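Local coordinates for putative capsular polysaccharide biosynthesis protein (Streptococcus pneumoniae serotype 4, PDB 6EWJ) that probably acts as a pyridoxal phosphate-dependent sugar aminotransferase in the biosynthesis of teichoic acid, at residues A[309-312]-A[313-316]; A[284-287]-A[288-292]. All blocks are in the same frame, centred on the assembly; numbering follows the deposited sequence.

Contact 1 of 2, residues A[309-312]-A[313-316]; sequences HKTE and TVES
His309 and Ser316 face each other at the start of a tight reversal. The serine hydroxyl meets the edge of the imidazole near the ring plane, its OG 2.8 Å from His309 ND1, in a hydrogen bond that either could donate. Alongside it, Ser316 N donates to His309 O at 2.9 Å, so backbone and side chains tie this pair together twice. The ring's other nitrogen, NE2, makes a weak hydrogen bond to Leu320 O. Lys310 and Glu315 form a non-hydrogen-bonded antiparallel pair. A bend at chi2 (37°) swings the lysine chain across the glutamate, laying CD 3.1 Å from Glu315 OE1, while Lys310 NZ completes a salt bridge to OE1 at 3.4 Å; the carboxylate's strongest partner, though, is Arg318. The chain here reverses in a hairpin-like turn at Glu312 and Thr313, with a single bridge between Lys310 and Glu315, and strand 314-315 also joins strand 184-185. Thr311 closes the turn: its N gives a nearly straight bond to Val314 O (2.9 Å), and its OG1, placed between backbone N and carbonyl carbon (chi1 74°), accepts Val314 N at 2.9 Å and, weakly, Thr313 N.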
ATOM      1  N   HIS A 309      26.126 -20.160   3.366  1.00 23.93           N
ATOM      2  CA  HIS A 309      25.541 -19.206   4.298  1.00 24.31           C
ATOM      3  C   HIS A 309      26.478 -18.627   5.311  1.00 25.65           C
ATOM      4  O   HIS A 309      26.134 -17.678   6.022  1.00 25.23           O
ATOM      5  CB  HIS A 309      24.298 -19.810   4.947  1.00 24.26           C
ATOM      6  CG  HIS A 309      23.123 -19.847   4.022  1.00 23.53           C
ATOM      7  ND1 HIS A 309      22.326 -18.746   3.787  1.00 23.08           N
ATOM      8  CD2 HIS A 309      22.586 -20.857   3.299  1.00 23.49           C
ATOM      9  CE1 HIS A 309      21.337 -19.077   2.975  1.00 22.33           C
ATOM     10  NE2 HIS A 309      21.469 -20.347   2.658  1.00 22.81           N
ATOM     11  N   LYS A 310      27.671 -19.203   5.400  1.00 27.92           N
ATOM     12  CA  LYS A 310      28.691 -18.709   6.298  1.00 29.51           C
ATOM     13  C   LYS A 310      29.961 -18.589   5.479  1.00 29.05           C
ATOM     14  O   LYS A 310      30.352 -19.565   4.873  1.00 29.37           O
ATOM     15  CB  LYS A 310      28.841 -19.658   7.488  1.00 31.98           C
ATOM     16  CG  LYS A 310      29.844 -19.240   8.562  1.00 35.31           C
ATOM     17  CD  LYS A 310      29.927 -17.740   8.859  1.00 37.16           C
ATOM     18  CE  LYS A 310      30.532 -17.484  10.264  1.00 41.00           C
ATOM     19  NZ  LYS A 310      30.621 -16.055  10.699  1.00 42.59           N
ATOM     20  N   THR A 311      30.492 -17.372   5.371  1.00 28.20           N
ATOM     21  CA  THR A 311      31.732 -17.096   4.670  1.00 28.87           C
ATOM     22  C   THR A 311      32.685 -16.303   5.599  1.00 29.90           C
ATOM     23  O   THR A 311      32.333 -15.917   6.698  1.00 30.38           O
ATOM     24  CB  THR A 311      31.524 -16.349   3.332  1.00 27.81           C
ATOM     25  OG1 THR A 311      31.182 -14.968   3.565  1.00 26.88           O
ATOM     26  CG2 THR A 311      30.452 -17.064   2.456  1.00 27.05           C
ATOM     27  N   GLU A 312      33.861 -16.035   5.080  1.00 30.83           N
ATOM     28  CA  GLU A 312      34.834 -15.156   5.700  1.00 32.28           C
ATOM     29  C   GLU A 312      34.261 -13.798   6.083  1.00 31.48           C
ATOM     30  O   GLU A 312      34.546 -13.270   7.172  1.00 30.88           O
ATOM     31  CB  GLU A 312      35.971 -15.008   4.691  1.00 34.07           C
ATOM     32  CG  GLU A 312      37.231 -14.344   5.181  1.00 36.31           C
ATOM     33  CD  GLU A 312      38.386 -14.633   4.274  1.00 38.51           C
ATOM     34  OE1 GLU A 312      38.700 -13.791   3.406  1.00 39.25           O
ATOM     35  OE2 GLU A 312      38.989 -15.719   4.431  1.00 40.79           O
ATOM     36  N   THR A 313      33.392 -13.266   5.211  1.00 29.88           N
ATOM     37  CA  THR A 313      32.740 -11.955   5.427  1.00 29.04           C
ATOM     38  C   THR A 313      31.275 -11.978   5.857  1.00 28.06           C
ATOM     39  O   THR A 313      30.802 -10.991   6.425  1.00 28.45           O
ATOM     40  CB  THR A 313      32.843 -11.060   4.183  1.00 28.49           C
ATOM     41  OG1 THR A 313      32.192 -11.690   3.070  1.00 27.90           O
ATOM     42  CG2 THR A 313      34.280 -10.781   3.847  1.00 29.88           C
ATOM     43  N   VAL A 314      30.542 -13.066   5.605  1.00 27.31           N
ATOM     44  CA  VAL A 314      29.105 -13.071   5.789  1.00 26.08           C
ATOM     45  C   VAL A 314      28.662 -14.119   6.795  1.00 26.60           C
ATOM     46  O   VAL A 314      29.106 -15.275   6.734  1.00 28.19           O
ATOM     47  CB  VAL A 314      28.366 -13.342   4.442  1.00 24.67           C
ATOM     48  CG1 VAL A 314      26.826 -13.545   4.622  1.00 23.54           C
ATOM     49  CG2 VAL A 314      28.667 -12.217   3.486  1.00 24.46           C
ATOM     50  N   GLU A 315      27.761 -13.715   7.677  1.00 26.18           N
ATOM     51  CA  GLU A 315      26.881 -14.642   8.378  1.00 26.60           C
ATOM     52  C   GLU A 315      25.452 -14.353   7.886  1.00 24.56           C
ATOM     53  O   GLU A 315      24.819 -13.341   8.262  1.00 23.08           O
ATOM     54  CB  GLU A 315      26.974 -14.462   9.898  1.00 28.50           C
ATOM     55  CG  GLU A 315      25.987 -15.283  10.750  1.00 30.17           C
ATOM     56  CD  GLU A 315      26.402 -16.703  11.032  1.00 31.58           C
ATOM     57  OE1 GLU A 315      27.412 -17.185  10.511  1.00 34.64           O
ATOM     58  OE2 GLU A 315      25.674 -17.390  11.772  1.00 33.57           O
ATOM     59  N   SER A 316      24.938 -15.267   7.073  1.00 23.76           N
ATOM     60  CA  SER A 316      23.600 -15.121   6.493  1.00 22.27           C
ATOM     61  C   SER A 316      22.518 -15.360   7.512  1.00 22.02           C
ATOM     62  O   SER A 316      22.697 -16.148   8.419  1.00 22.59           O
ATOM     63  CB  SER A 316      23.429 -16.113   5.308  1.00 22.26           C
ATOM     64  OG  SER A 316      22.090 -16.104   4.799  1.00 21.88           O
TER

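Contact 2 of 2, residues A[284-287]-A[288-292]; sequences LLQR and RKDIV
A bend at chi2 (59°), following a CG that lies anti to the main-chain nitrogen, carries the Gln286 amide forward along the helix toward Asp290. Asp290 has its own CG anti to the carbonyl carbon, which turns its carboxylate toward the preceding turn, and Gln286 NE2 reaches Asp290 OD1 at 2.9 Å. The two side chains meet at a slant: the N-H approaches on the syn side of OD1 but well out of the carboxylate plane, the amide and carboxylate planes stand 55° apart, and the bond is appreciably bent, at 131°. Lys289 CD passes 3.8 Å from Gln286 NE2.

Arg287 bends at chi2 as well, but its chain crosses Ile291 at about a right angle. Ile291 CG1 sits over the centre of one guanidinium face, 3.7 Å from Arg287 CZ, and Ile291 CD1 lies 3.8 Å from Arg287 NE. The aliphatic branch therefore supports the flat group, leaving its N-H groups to bond at the rim: NH2 makes a salt bridge with Asp391 and a hydrogen bond to Leu389 O. Asp290 OD2 stays 4.8 Å from Arg287 NH1, too far for a pair, though its charge might still be felt.

Arg288 runs extended from CG to NE, with CG passing 3.3 Å from Leu284 O; its NH1 hydrogen-bonds to Arg318 O, and the side chain comes within about 7 Å of that of Lys205, the predicted cofactor-bearing lysine.

Beneath the side chains run the i to i+4 backbone bonds of an alpha helix, including Ile291 N to Arg287 O at 3.0 Å. They belong to the long helix 268-299, consistent with the long helix that links the large and small domains in fold-type I pyridoxal phosphate enzymes.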
ATOM      1  N   LEU A 284      14.721 -18.015  16.238  1.00 29.63           N
ATOM      2  CA  LEU A 284      14.371 -18.406  14.838  1.00 29.10           C
ATOM      3  C   LEU A 284      15.606 -18.512  13.957  1.00 28.93           C
ATOM      4  O   LEU A 284      15.783 -19.467  13.226  1.00 28.72           O
ATOM      5  CB  LEU A 284      13.356 -17.440  14.247  1.00 28.06           C
ATOM      6  CG  LEU A 284      12.000 -17.463  14.953  1.00 28.07           C
ATOM      7  CD1 LEU A 284      11.066 -16.373  14.416  1.00 27.81           C
ATOM      8  CD2 LEU A 284      11.282 -18.805  14.878  1.00 28.65           C
ATOM      9  N   LEU A 285      16.473 -17.521  14.079  1.00 29.16           N
ATOM     10  CA  LEU A 285      17.737 -17.511  13.397  1.00 28.67           C
ATOM     11  C   LEU A 285      18.590 -18.730  13.773  1.00 29.52           C
ATOM     12  O   LEU A 285      19.244 -19.297  12.912  1.00 28.29           O
ATOM     13  CB  LEU A 285      18.479 -16.204  13.676  1.00 29.04           C
ATOM     14  CG  LEU A 285      17.943 -14.927  13.025  1.00 28.13           C
ATOM     15  CD1 LEU A 285      18.907 -13.779  13.316  1.00 28.67           C
ATOM     16  CD2 LEU A 285      17.780 -15.087  11.522  1.00 27.41           C
ATOM     17  N   GLN A 286      18.585 -19.104  15.068  1.00 30.37           N
ATOM     18  CA  GLN A 286      19.374 -20.251  15.547  1.00 31.26           C
ATOM     19  C   GLN A 286      18.860 -21.548  14.931  1.00 31.09           C
ATOM     20  O   GLN A 286      19.641 -22.327  14.389  1.00 30.28           O
ATOM     21  CB  GLN A 286      19.366 -20.323  17.090  1.00 32.43           C
ATOM     22  CG  GLN A 286      20.210 -21.470  17.667  1.00 34.05           C
ATOM     23  CD  GLN A 286      21.674 -21.401  17.256  1.00 34.31           C
ATOM     24  OE1 GLN A 286      22.306 -20.353  17.367  1.00 33.94           O
ATOM     25  NE2 GLN A 286      22.208 -22.504  16.733  1.00 35.33           N
ATOM     26  N   ARG A 287      17.541 -21.748  14.962  1.00 31.30           N
ATOM     27  CA  ARG A 287      16.936 -22.915  14.311  1.00 32.04           C
ATOM     28  C   ARG A 287      17.288 -23.001  12.817  1.00 30.88           C
ATOM     29  O   ARG A 287      17.658 -24.076  12.333  1.00 32.43           O
ATOM     30  CB  ARG A 287      15.416 -22.941  14.473  1.00 32.58           C
ATOM     31  CG  ARG A 287      14.725 -24.176  13.879  1.00 33.20           C
ATOM     32  CD  ARG A 287      15.230 -25.498  14.429  1.00 35.10           C
ATOM     33  NE  ARG A 287      14.639 -26.618  13.696  1.00 36.14           N
ATOM     34  CZ  ARG A 287      15.212 -27.807  13.472  1.00 37.46           C
ATOM     35  NH1 ARG A 287      16.424 -28.108  13.958  1.00 39.11           N
ATOM     36  NH2 ARG A 287      14.548 -28.739  12.789  1.00 37.91           N
ATOM     37  N   ARG A 288      17.276 -21.877  12.113  1.00 29.61           N
ATOM     38  CA  ARG A 288      17.636 -21.879  10.680  1.00 29.03           C
ATOM     39  C   ARG A 288      19.115 -22.291  10.464  1.00 29.79           C
ATOM     40  O   ARG A 288      19.460 -23.015   9.504  1.00 29.13           O
ATOM     41  CB  ARG A 288      17.374 -20.523  10.039  1.00 27.65           C
ATOM     42  CG  ARG A 288      15.905 -20.217   9.981  1.00 27.01           C
ATOM     43  CD  ARG A 288      15.590 -18.843   9.400  1.00 25.95           C
ATOM     44  NE  ARG A 288      14.169 -18.792   9.029  1.00 25.25           N
ATOM     45  CZ  ARG A 288      13.655 -19.073   7.822  1.00 24.55           C
ATOM     46  NH1 ARG A 288      14.417 -19.407   6.781  1.00 23.75           N
ATOM     47  NH2 ARG A 288      12.352 -18.987   7.647  1.00 24.18           N
ATOM     48  N   LYS A 289      19.977 -21.819  11.360  1.00 30.54           N
ATOM     49  CA  LYS A 289      21.386 -22.210  11.355  1.00 31.64           C
ATOM     50  C   LYS A 289      21.535 -23.731  11.451  1.00 32.20           C
ATOM     51  O   LYS A 289      22.241 -24.354  10.646  1.00 32.51           O
ATOM     52  CB  LYS A 289      22.130 -21.497  12.489  1.00 32.85           C
ATOM     53  CG  LYS A 289      23.610 -21.849  12.506  1.00 34.18           C
ATOM     54  CD  LYS A 289      24.304 -21.351  13.770  1.00 35.80           C
ATOM     55  CE  LYS A 289      25.700 -20.789  13.412  1.00 36.50           C
ATOM     56  NZ  LYS A 289      26.271 -19.952  14.520  1.00 37.29           N
ATOM     57  N   ASP A 290      20.870 -24.312  12.442  1.00 32.56           N
ATOM     58  CA  ASP A 290      20.893 -25.762  12.667  1.00 32.89           C
ATOM     59  C   ASP A 290      20.378 -26.558  11.469  1.00 31.88           C
ATOM     60  O   ASP A 290      20.922 -27.625  11.176  1.00 32.09           O
ATOM     61  CB  ASP A 290      20.063 -26.130  13.888  1.00 34.04           C
ATOM     62  CG  ASP A 290      20.613 -25.553  15.196  1.00 34.88           C
ATOM     63  OD1 ASP A 290      21.728 -24.988  15.247  1.00 34.86           O
ATOM     64  OD2 ASP A 290      19.861 -25.632  16.189  1.00 36.37           O
ATOM     65  N   ILE A 291      19.313 -26.080  10.806  1.00 30.46           N
ATOM     66  CA  ILE A 291      18.814 -26.743   9.597  1.00 29.68           C
ATOM     67  C   ILE A 291      19.849 -26.628   8.487  1.00 28.78           C
ATOM     68  O   ILE A 291      20.095 -27.607   7.797  1.00 29.32           O
ATOM     69  CB  ILE A 291      17.455 -26.174   9.121  1.00 29.19           C
ATOM     70  CG1 ILE A 291      16.367 -26.528  10.144  1.00 29.72           C
ATOM     71  CG2 ILE A 291      17.064 -26.724   7.740  1.00 28.93           C
ATOM     72  CD1 ILE A 291      15.168 -25.641  10.076  1.00 28.75           C
ATOM     73  N   VAL A 292      20.430 -25.444   8.300  1.00 27.75           N
ATOM     74  CA  VAL A 292      21.396 -25.242   7.215  1.00 27.83           C
ATOM     75  C   VAL A 292      22.620 -26.112   7.422  1.00 29.42           C
ATOM     76  O   VAL A 292      23.079 -26.775   6.494  1.00 29.10           O
ATOM     77  CB  VAL A 292      21.776 -23.762   7.007  1.00 26.99           C
ATOM     78  CG1 VAL A 292      23.001 -23.604   6.133  1.00 26.52           C
ATOM     79  CG2 VAL A 292      20.606 -23.012   6.340  1.00 26.43           C
TER

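Overall arrangement
Contact 2 comes first along the chain, in the latter half of helix 268-299; contact 1 follows beyond strand 304-306, at the turn leading into strand 314-315. Their centres lie 14 Å apart, on the same side of the chain's centre. They touch at two points: Glu315 OE2 lies 3.8 Å from Lys289 CE, with a long, weak ion pair to the same lysine's NZ, and His309 CD2 lies 4.0 Å from Val292 CG1. Arg318 connects them further, pairing with Glu315 through its side chain and receiving Arg288 at its carbonyl. Helix and turn thus meet close to His179, which binds pyridoxal phosphate in another structure of this protein; the cofactor is not bound in this chain.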